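Local coordinates for protein exopolygalacturonase (Yersinia enterocolitica, PDB 2UVF) that binds digalacturonic acid in its active-site cleft and, as a family 28 exopolygalacturonase, probably hydrolyses polygalacturonic acid, the backbone of pectin, from the chain end, at residues 251-256 with 359-364; 259-264 with 337-342. All blocks are in the same frame, centred on the assembly; numbering follows the deposited sequence. Where two conformers were deposited one is given.

Contact 1 (251-256 with 359-364)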
ATOM      1  N   ASN A 251     -17.708   1.613 -19.069  1.00 48.60           N
ATOM      2  CA  ASN A 251     -19.014   1.172 -18.567  1.00 49.56           C
ATOM      3  C   ASN A 251     -18.973   0.407 -17.239  1.00 49.63           C
ATOM      4  O   ASN A 251     -19.887   0.537 -16.412  1.00 50.48           O
ATOM      5  CB  ASN A 251     -19.729   0.297 -19.620  1.00 49.66           C
ATOM      6  CG  ASN A 251     -20.063   1.056 -20.900  1.00 50.97           C
ATOM      7  OD1 ASN A 251     -20.580   2.181 -20.859  1.00 52.88           O
ATOM      8  ND2 ASN A 251     -19.776   0.438 -22.048  1.00 51.62           N
ATOM      9  N   ASN A 252     -17.925  -0.389 -17.033  1.00 49.18           N
ATOM     10  CA  ASN A 252     -18.001  -1.467 -16.061  1.00 48.82           C
ATOM     11  C   ASN A 252     -16.784  -1.710 -15.187  1.00 48.05           C
ATOM     12  O   ASN A 252     -15.650  -1.633 -15.641  1.00 47.26           O
ATOM     13  CB  ASN A 252     -18.378  -2.757 -16.780  1.00 49.19           C
ATOM     14  CG  ASN A 252     -19.657  -2.621 -17.573  1.00 50.56           C
ATOM     15  OD1 ASN A 252     -20.670  -2.145 -17.047  1.00 52.76           O
ATOM     16  ND2 ASN A 252     -19.622  -3.025 -18.847  1.00 51.16           N
ATOM     17  N   SER A 253     -17.046  -2.041 -13.929  1.00 47.89           N
ATOM     18  CA  SER A 253     -15.980  -2.207 -12.945  1.00 48.14           C
ATOM     19  C   SER A 253     -15.658  -3.666 -12.618  1.00 48.06           C
ATOM     20  O   SER A 253     -14.660  -3.939 -11.950  1.00 48.22           O
ATOM     21  CB  SER A 253     -16.298  -1.414 -11.680  1.00 48.02           C
ATOM     22  OG  SER A 253     -17.607  -1.691 -11.213  1.00 48.69           O
ATOM     23  N   LYS A 254     -16.486  -4.583 -13.126  1.00 47.72           N
ATOM     24  CA  LYS A 254     -16.473  -6.011 -12.768  1.00 47.24           C
ATOM     25  C   LYS A 254     -15.113  -6.688 -12.974  1.00 46.15           C
ATOM     26  O   LYS A 254     -14.540  -6.612 -14.068  1.00 46.08           O
ATOM     27  CB  LYS A 254     -17.559  -6.774 -13.555  1.00 48.05           C
ATOM     28  CG  LYS A 254     -18.253  -7.908 -12.756  1.00 49.44           C
ATOM     29  CD  LYS A 254     -18.514  -9.138 -13.620  1.00 52.09           C
ATOM     30  CE  LYS A 254     -17.365 -10.157 -13.483  1.00 53.24           C
ATOM     31  NZ  LYS A 254     -17.380 -11.232 -14.529  1.00 54.96           N
ATOM     32  N   PRO A 255     -14.596  -7.355 -11.919  1.00 44.88           N
ATOM     33  CA  PRO A 255     -13.298  -8.028 -11.984  1.00 44.43           C
ATOM     34  C   PRO A 255     -13.233  -9.108 -13.075  1.00 43.85           C
ATOM     35  O   PRO A 255     -13.999 -10.055 -13.046  1.00 44.23           O
ATOM     36  CB  PRO A 255     -13.129  -8.623 -10.582  1.00 44.05           C
ATOM     37  CG  PRO A 255     -14.088  -7.890  -9.713  1.00 44.21           C
ATOM     38  CD  PRO A 255     -15.216  -7.470 -10.588  1.00 44.70           C
ATOM     39  N   GLY A 256     -12.306  -8.953 -14.015  1.00 43.09           N
ATOM     40  CA  GLY A 256     -12.260  -9.767 -15.222  1.00 42.61           C
ATOM     41  C   GLY A 256     -12.483  -8.951 -16.490  1.00 42.79           C
ATOM     42  O   GLY A 256     -12.268  -9.452 -17.593  1.00 42.34           O
ATOM     43  N   ASN A 359      -6.278   0.602  -7.056  1.00 30.88           N
ATOM     44  CA  ASN A 359      -6.805  -0.666  -7.530  1.00 31.44           C
ATOM     45  C   ASN A 359      -8.246  -0.705  -7.119  1.00 31.65           C
ATOM     46  O   ASN A 359      -8.561  -0.636  -5.928  1.00 31.36           O
ATOM     47  CB  ASN A 359      -6.085  -1.845  -6.879  1.00 31.54           C
ATOM     48  CG  ASN A 359      -4.651  -1.916  -7.264  1.00 31.69           C
ATOM     49  OD1 ASN A 359      -4.298  -2.589  -8.227  1.00 28.77           O
ATOM     50  ND2 ASN A 359      -3.804  -1.181  -6.538  1.00 33.61           N
ATOM     51  N   LEU A 360      -9.122  -0.765  -8.114  1.00 32.52           N
ATOM     52  CA  LEU A 360     -10.554  -0.755  -7.866  1.00 32.76           C
ATOM     53  C   LEU A 360     -11.156  -2.039  -8.435  1.00 33.10           C
ATOM     54  O   LEU A 360     -11.037  -2.313  -9.629  1.00 32.96           O
ATOM     55  CB  LEU A 360     -11.205   0.506  -8.468  1.00 32.30           C
ATOM     56  CG  LEU A 360     -10.818   1.896  -7.907  1.00 31.35           C
ATOM     57  CD1 LEU A 360     -11.592   2.957  -8.622  1.00 27.50           C
ATOM     58  CD2 LEU A 360     -10.989   2.046  -6.373  1.00 28.65           C
ATOM     59  N   GLU A 361     -11.773  -2.837  -7.565  0.50 34.90           N
ATOM     60  CA  GLU A 361     -12.415  -4.055  -7.999  0.50 36.28           C
ATOM     61  C   GLU A 361     -11.480  -5.017  -8.758  0.50 35.95           C
ATOM     62  O   GLU A 361     -11.898  -5.670  -9.673  0.50 37.25           O
ATOM     63  CB  GLU A 361     -13.719  -3.749  -8.784  0.50 35.97           C
ATOM     64  CG  GLU A 361     -14.937  -3.491  -7.920  0.50 38.67           C
ATOM     65  CD  GLU A 361     -16.208  -3.137  -8.676  0.50 49.09           C
ATOM     66  OE1 GLU A 361     -17.056  -3.999  -8.965  0.50 49.84           O
ATOM     67  OE2 GLU A 361     -16.402  -1.961  -8.985  0.50 55.92           O
ATOM     68  N   ASN A 362     -10.244  -5.138  -8.272  1.00 34.29           N
ATOM     69  CA  ASN A 362      -9.282  -6.071  -8.835  1.00 33.58           C
ATOM     70  C   ASN A 362      -9.213  -7.381  -8.052  1.00 33.95           C
ATOM     71  O   ASN A 362      -9.575  -7.441  -6.865  1.00 33.31           O
ATOM     72  CB  ASN A 362      -7.892  -5.442  -8.887  1.00 33.26           C
ATOM     73  CG  ASN A 362      -7.829  -4.260  -9.792  1.00 32.45           C
ATOM     74  OD1 ASN A 362      -8.769  -3.993 -10.540  1.00 31.96           O
ATOM     75  ND2 ASN A 362      -6.726  -3.538  -9.747  1.00 28.78           N
ATOM     76  N   HIS A 363      -8.771  -8.432  -8.744  1.00 34.23           N
ATOM     77  CA  HIS A 363      -8.383  -9.658  -8.099  1.00 34.32           C
ATOM     78  C   HIS A 363      -6.935  -9.908  -8.436  1.00 34.12           C
ATOM     79  O   HIS A 363      -6.484  -9.538  -9.527  1.00 34.72           O
ATOM     80  CB  HIS A 363      -9.209 -10.854  -8.597  1.00 34.74           C
ATOM     81  CG  HIS A 363     -10.632 -10.851  -8.144  1.00 35.56           C
ATOM     82  ND1 HIS A 363     -11.557 -11.748  -8.629  1.00 37.15           N
ATOM     83  CD2 HIS A 363     -11.299 -10.041  -7.288  1.00 35.65           C
ATOM     84  CE1 HIS A 363     -12.728 -11.510  -8.061  1.00 38.26           C
ATOM     85  NE2 HIS A 363     -12.599 -10.476  -7.250  1.00 35.66           N
ATOM     86  N   ASN A 364      -6.229 -10.555  -7.507  1.00 33.49           N
ATOM     87  CA  ASN A 364      -4.858 -11.043  -7.715  1.00 33.21           C
ATOM     88  C   ASN A 364      -3.879  -9.949  -8.119  1.00 32.50           C
ATOM     89  O   ASN A 364      -3.333  -9.972  -9.215  1.00 33.24           O
ATOM     90  CB  ASN A 364      -4.850 -12.190  -8.737  1.00 32.78           C
ATOM     91  CG  ASN A 364      -5.945 -13.200  -8.476  1.00 34.08           C
ATOM     92  OD1 ASN A 364      -6.334 -13.436  -7.316  1.00 32.34           O
ATOM     93  ND2 ASN A 364      -6.487 -13.779  -9.556  1.00 32.85           N
TER
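One hydrogen bond, from Ser253 OG to Glu361 OE2 at 2.5 Å, supplies the polar part of this contact between the loop 251-256 and the turn 359-364. The hydroxyl lies in the crowded position between its own backbone N and carbonyl carbon (chi1 50°), and it meets the carboxylate oxygen from above the carboxylate plane, 32° out of it. Glutamate suits the place because its chain, extended beyond CG, spans the gap to the loop; Glu361 was deposited in two conformers, and the bond is that of the one described. The backbone of Glu361 has positive phi, as it turns the chain out of strand 357-360.

The apolar part belongs to Pro255. Its CB sits over the centre of the His363 ring, 3.8 Å from the centroid and 8° off the ring normal, a CH-pi contact. The rigid, puckered proline ring holds CB fixed, so that its C-H bonds can meet the imidazole face, and CG also lies 3.1 Å from Glu361 O. His363, with CG anti to the carbonyl carbon, has a second task: NE2 hydrogen-bonds Glu419 OE1, which fixes the turn of the ring beneath the proline. Nearby, the buried amide of Asn362 takes a hydrogen bond on OD1 from Val339 N, tying the turn to the preceding coil. A loop after strand 245-247 thus packs on the turn joining strands 357-360 and 365-368 in the right-handed parallel beta-helix of family 28.

Contact 2 (259-264 with 337-342). With SO4 (sulfate ion), chain D.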
ATOM      1  N   ARG A 259      -7.629  -8.406 -17.904  1.00 42.18           N
ATOM      2  CA  ARG A 259      -6.926  -9.496 -17.262  1.00 42.00           C
ATOM      3  C   ARG A 259      -5.444  -9.411 -17.562  1.00 41.61           C
ATOM      4  O   ARG A 259      -5.046  -8.879 -18.595  1.00 41.24           O
ATOM      5  CB  ARG A 259      -7.527 -10.880 -17.617  1.00 42.05           C
ATOM      6  CG  ARG A 259      -7.298 -11.386 -19.033  1.00 42.53           C
ATOM      7  CD  ARG A 259      -7.905 -12.775 -19.247  1.00 43.02           C
ATOM      8  NE  ARG A 259      -7.382 -13.382 -20.477  1.00 47.04           N
ATOM      9  CZ  ARG A 259      -7.655 -14.617 -20.916  1.00 48.94           C
ATOM     10  NH1 ARG A 259      -8.460 -15.431 -20.236  1.00 48.17           N
ATOM     11  NH2 ARG A 259      -7.116 -15.049 -22.054  1.00 48.99           N
ATOM     12  N   ASN A 260      -4.642  -9.930 -16.634  1.00 41.14           N
ATOM     13  CA  ASN A 260      -3.196 -10.061 -16.810  1.00 40.98           C
ATOM     14  C   ASN A 260      -2.521  -8.754 -17.237  1.00 39.97           C
ATOM     15  O   ASN A 260      -1.973  -8.661 -18.331  1.00 39.95           O
ATOM     16  CB  ASN A 260      -2.842 -11.217 -17.785  1.00 40.64           C
ATOM     17  CG  ASN A 260      -3.655 -12.486 -17.540  1.00 43.02           C
ATOM     18  OD1 ASN A 260      -4.061 -12.790 -16.407  1.00 46.04           O
ATOM     19  ND2 ASN A 260      -3.890 -13.250 -18.611  1.00 43.21           N
ATOM     20  N   ILE A 261      -2.566  -7.743 -16.371  1.00 39.29           N
ATOM     21  CA  ILE A 261      -1.861  -6.468 -16.634  1.00 39.18           C
ATOM     22  C   ILE A 261      -0.617  -6.295 -15.745  1.00 38.64           C
ATOM     23  O   ILE A 261      -0.664  -6.521 -14.542  1.00 38.48           O
ATOM     24  CB  ILE A 261      -2.796  -5.211 -16.518  1.00 39.24           C
ATOM     25  CG1 ILE A 261      -4.043  -5.381 -17.413  1.00 40.20           C
ATOM     26  CG2 ILE A 261      -2.034  -3.964 -16.871  1.00 37.63           C
ATOM     27  CD1 ILE A 261      -5.106  -4.308 -17.263  1.00 39.28           C
ATOM     28  N   ARG A 262       0.482  -5.865 -16.359  1.00 38.31           N
ATOM     29  CA  ARG A 262       1.790  -5.802 -15.705  1.00 37.85           C
ATOM     30  C   ARG A 262       2.464  -4.466 -15.983  1.00 37.30           C
ATOM     31  O   ARG A 262       2.502  -4.010 -17.128  1.00 37.00           O
ATOM     32  CB  ARG A 262       2.702  -6.937 -16.197  1.00 37.50           C
ATOM     33  CG  ARG A 262       2.225  -8.335 -15.836  1.00 38.23           C
ATOM     34  CD  ARG A 262       3.125  -9.380 -16.430  1.00 37.79           C
ATOM     35  NE  ARG A 262       4.187  -9.761 -15.508  1.00 38.21           N
ATOM     36  CZ  ARG A 262       5.445  -9.346 -15.565  1.00 37.69           C
ATOM     37  NH1 ARG A 262       5.853  -8.518 -16.519  1.00 39.06           N
ATOM     38  NH2 ARG A 262       6.304  -9.778 -14.658  1.00 39.10           N
ATOM     39  N   ILE A 263       2.993  -3.842 -14.930  1.00 36.56           N
ATOM     40  CA  ILE A 263       3.755  -2.601 -15.064  1.00 35.43           C
ATOM     41  C   ILE A 263       5.051  -2.738 -14.260  1.00 35.55           C
ATOM     42  O   ILE A 263       5.011  -2.998 -13.055  1.00 35.44           O
ATOM     43  CB  ILE A 263       2.927  -1.369 -14.621  1.00 35.61           C
ATOM     44  CG1 ILE A 263       1.495  -1.483 -15.161  1.00 33.86           C
ATOM     45  CG2 ILE A 263       3.648  -0.069 -15.023  1.00 34.02           C
ATOM     46  CD1 ILE A 263       0.579  -0.340 -14.798  1.00 35.12           C
ATOM     47  N   THR A 264       6.197  -2.568 -14.925  1.00 35.07           N
ATOM     48  CA  THR A 264       7.477  -3.007 -14.354  1.00 34.64           C
ATOM     49  C   THR A 264       8.613  -2.091 -14.785  1.00 34.50           C
ATOM     50  O   THR A 264       8.406  -1.118 -15.503  1.00 34.63           O
ATOM     51  CB  THR A 264       7.839  -4.471 -14.792  1.00 34.73           C
ATOM     52  OG1 THR A 264       7.981  -4.512 -16.214  1.00 33.79           O
ATOM     53  CG2 THR A 264       6.781  -5.492 -14.357  1.00 33.03           C
ATOM     54  N   ARG A 337      -8.939  -0.676 -12.760  1.00 35.00           N
ATOM     55  CA  ARG A 337     -10.266  -1.089 -12.313  1.00 35.27           C
ATOM     56  C   ARG A 337     -10.759  -2.329 -13.079  1.00 35.62           C
ATOM     57  O   ARG A 337     -10.605  -2.423 -14.306  1.00 35.80           O
ATOM     58  CB  ARG A 337     -11.251   0.069 -12.460  1.00 34.90           C
ATOM     59  CG  ARG A 337     -12.592  -0.202 -11.800  1.00 34.76           C
ATOM     60  CD  ARG A 337     -13.534   0.973 -11.906  1.00 34.74           C
ATOM     61  NE  ARG A 337     -13.967   1.228 -13.277  1.00 35.18           N
ATOM     62  CZ  ARG A 337     -14.992   2.016 -13.599  1.00 35.83           C
ATOM     63  NH1 ARG A 337     -15.703   2.608 -12.653  1.00 35.38           N
ATOM     64  NH2 ARG A 337     -15.327   2.192 -14.866  1.00 35.55           N
ATOM     65  N   GLY A 338     -11.338  -3.270 -12.343  1.00 36.02           N
ATOM     66  CA  GLY A 338     -11.846  -4.516 -12.915  1.00 36.30           C
ATOM     67  C   GLY A 338     -10.821  -5.522 -13.391  1.00 37.12           C
ATOM     68  O   GLY A 338     -11.185  -6.470 -14.079  1.00 37.65           O
ATOM     69  N   VAL A 339      -9.548  -5.347 -13.012  1.00 37.28           N
ATOM     70  CA  VAL A 339      -8.470  -6.192 -13.527  1.00 37.14           C
ATOM     71  C   VAL A 339      -8.329  -7.520 -12.780  1.00 37.99           C
ATOM     72  O   VAL A 339      -8.336  -7.576 -11.542  1.00 38.07           O
ATOM     73  CB  VAL A 339      -7.102  -5.437 -13.631  1.00 37.53           C
ATOM     74  CG1 VAL A 339      -6.070  -6.277 -14.363  1.00 36.28           C
ATOM     75  CG2 VAL A 339      -7.270  -4.111 -14.353  1.00 35.34           C
ATOM     76  N   GLU A 340      -8.230  -8.593 -13.566  1.00 38.42           N
ATOM     77  CA  GLU A 340      -7.970  -9.923 -13.050  1.00 39.16           C
ATOM     78  C   GLU A 340      -6.509 -10.247 -13.340  1.00 38.56           C
ATOM     79  O   GLU A 340      -6.143 -10.387 -14.513  1.00 38.37           O
ATOM     80  CB  GLU A 340      -8.883 -10.941 -13.741  1.00 40.03           C
ATOM     81  CG  GLU A 340      -8.739 -12.356 -13.222  1.00 42.48           C
ATOM     82  CD  GLU A 340      -9.460 -12.554 -11.909  1.00 46.65           C
ATOM     83  OE1 GLU A 340     -10.355 -11.727 -11.602  1.00 47.97           O
ATOM     84  OE2 GLU A 340      -9.135 -13.532 -11.187  1.00 47.85           O
ATOM     85  N   ASN A 341      -5.692 -10.333 -12.274  1.00 37.72           N
ATOM     86  CA  ASN A 341      -4.209 -10.497 -12.330  1.00 37.07           C
ATOM     87  C   ASN A 341      -3.399  -9.235 -12.651  1.00 36.38           C
ATOM     88  O   ASN A 341      -3.165  -8.929 -13.811  1.00 36.85           O
ATOM     89  CB  ASN A 341      -3.752 -11.634 -13.268  1.00 37.18           C
ATOM     90  CG  ASN A 341      -4.501 -12.939 -13.048  1.00 38.07           C
ATOM     91  OD1 ASN A 341      -4.776 -13.666 -13.998  1.00 42.26           O
ATOM     92  ND2 ASN A 341      -4.821 -13.241 -11.817  1.00 35.48           N
ATOM     93  N   VAL A 342      -2.940  -8.519 -11.626  1.00 35.80           N
ATOM     94  CA  VAL A 342      -2.058  -7.350 -11.825  1.00 34.23           C
ATOM     95  C   VAL A 342      -0.662  -7.590 -11.234  1.00 33.50           C
ATOM     96  O   VAL A 342      -0.516  -8.272 -10.221  1.00 33.71           O
ATOM     97  CB  VAL A 342      -2.639  -6.075 -11.207  1.00 34.31           C
ATOM     98  CG1 VAL A 342      -1.778  -4.864 -11.563  1.00 33.57           C
ATOM     99  CG2 VAL A 342      -4.051  -5.858 -11.682  1.00 34.79           C
TER
HETATM  100  S   SO4 D1607     -18.082   4.825 -14.928  1.00 56.34           S
HETATM  101  O1  SO4 D1607     -17.097   5.360 -15.870  1.00 54.56           O
HETATM  102  O2  SO4 D1607     -17.600   4.872 -13.537  1.00 52.63           O
HETATM  103  O3  SO4 D1607     -19.318   5.616 -15.015  1.00 55.79           O
HETATM  104  O4  SO4 D1607     -18.352   3.442 -15.338  1.00 56.08           O
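Two asparagines, Asn260 and Asn341, occupy equivalent corners of successive coils, and both have positive phi, Asn260 in the left-handed region. In the parallel beta-helix this is an asparagine ladder: the side chains lie side by side, pointing the same way, with amide planes only 4° apart. Asparagine suits such a corner because it tolerates positive phi better than most residues and carries a flat polar amide that can line up in the same plane as the next one. Asn260 ND2 is satisfied by Asp206 OD1, on the coil before.

The backbones pair in parallel at this corner. Asn260 N donates to Glu340 O at 2.6 Å with an N-H...O angle of 160°, and the acceptor is met in the carbonyl plane. Ile261 N donates to Asn341 O at 2.9 Å, approaching nearly along the C=O axis. In return, the CA of Val342 touches Ile261 O at 3.2 Å through a CA-H...O contact.

Arg259 and Glu340 stand on one face, their CB atoms 4.1 Å apart and their charged ends leading away, as fits long side chains at the surface. Ile261 and Val342 take the other face, inside the coil, where branched apolar residues fill the interior. Farther along, Arg337 NH1 hydrogen-bonds O2 of a sulfate, probably from the crystallisation liquor. Inside, Ile261 crosses Val339 at about a right angle, its CD1 3.6 Å from Val339 CG2.

Overall arrangement
The two contacts lie about 9 Å apart, centre to centre, in the parallel beta-helix and on the same side of the chain's centre. Along the chain contact 2 (259-264 with 337-342) is nested inside contact 1 (251-256 with 359-364), so the order is 251-256, 259-264, 337-342, 359-364. Seventy-two residues, with both helix and strand, separate the middle two. Strands 334-339 and 357-360 are neighbours, and the segments interlock: Gly256 N lies 2.7 Å from Gly338 O, and Asn364 O 2.8 Å from Val342 N, both probably hydrogen bonds. Consecutive coils are thus stacked into one rod, with the side chain of Glu361 about 12 Å from a bound galacturonic acid.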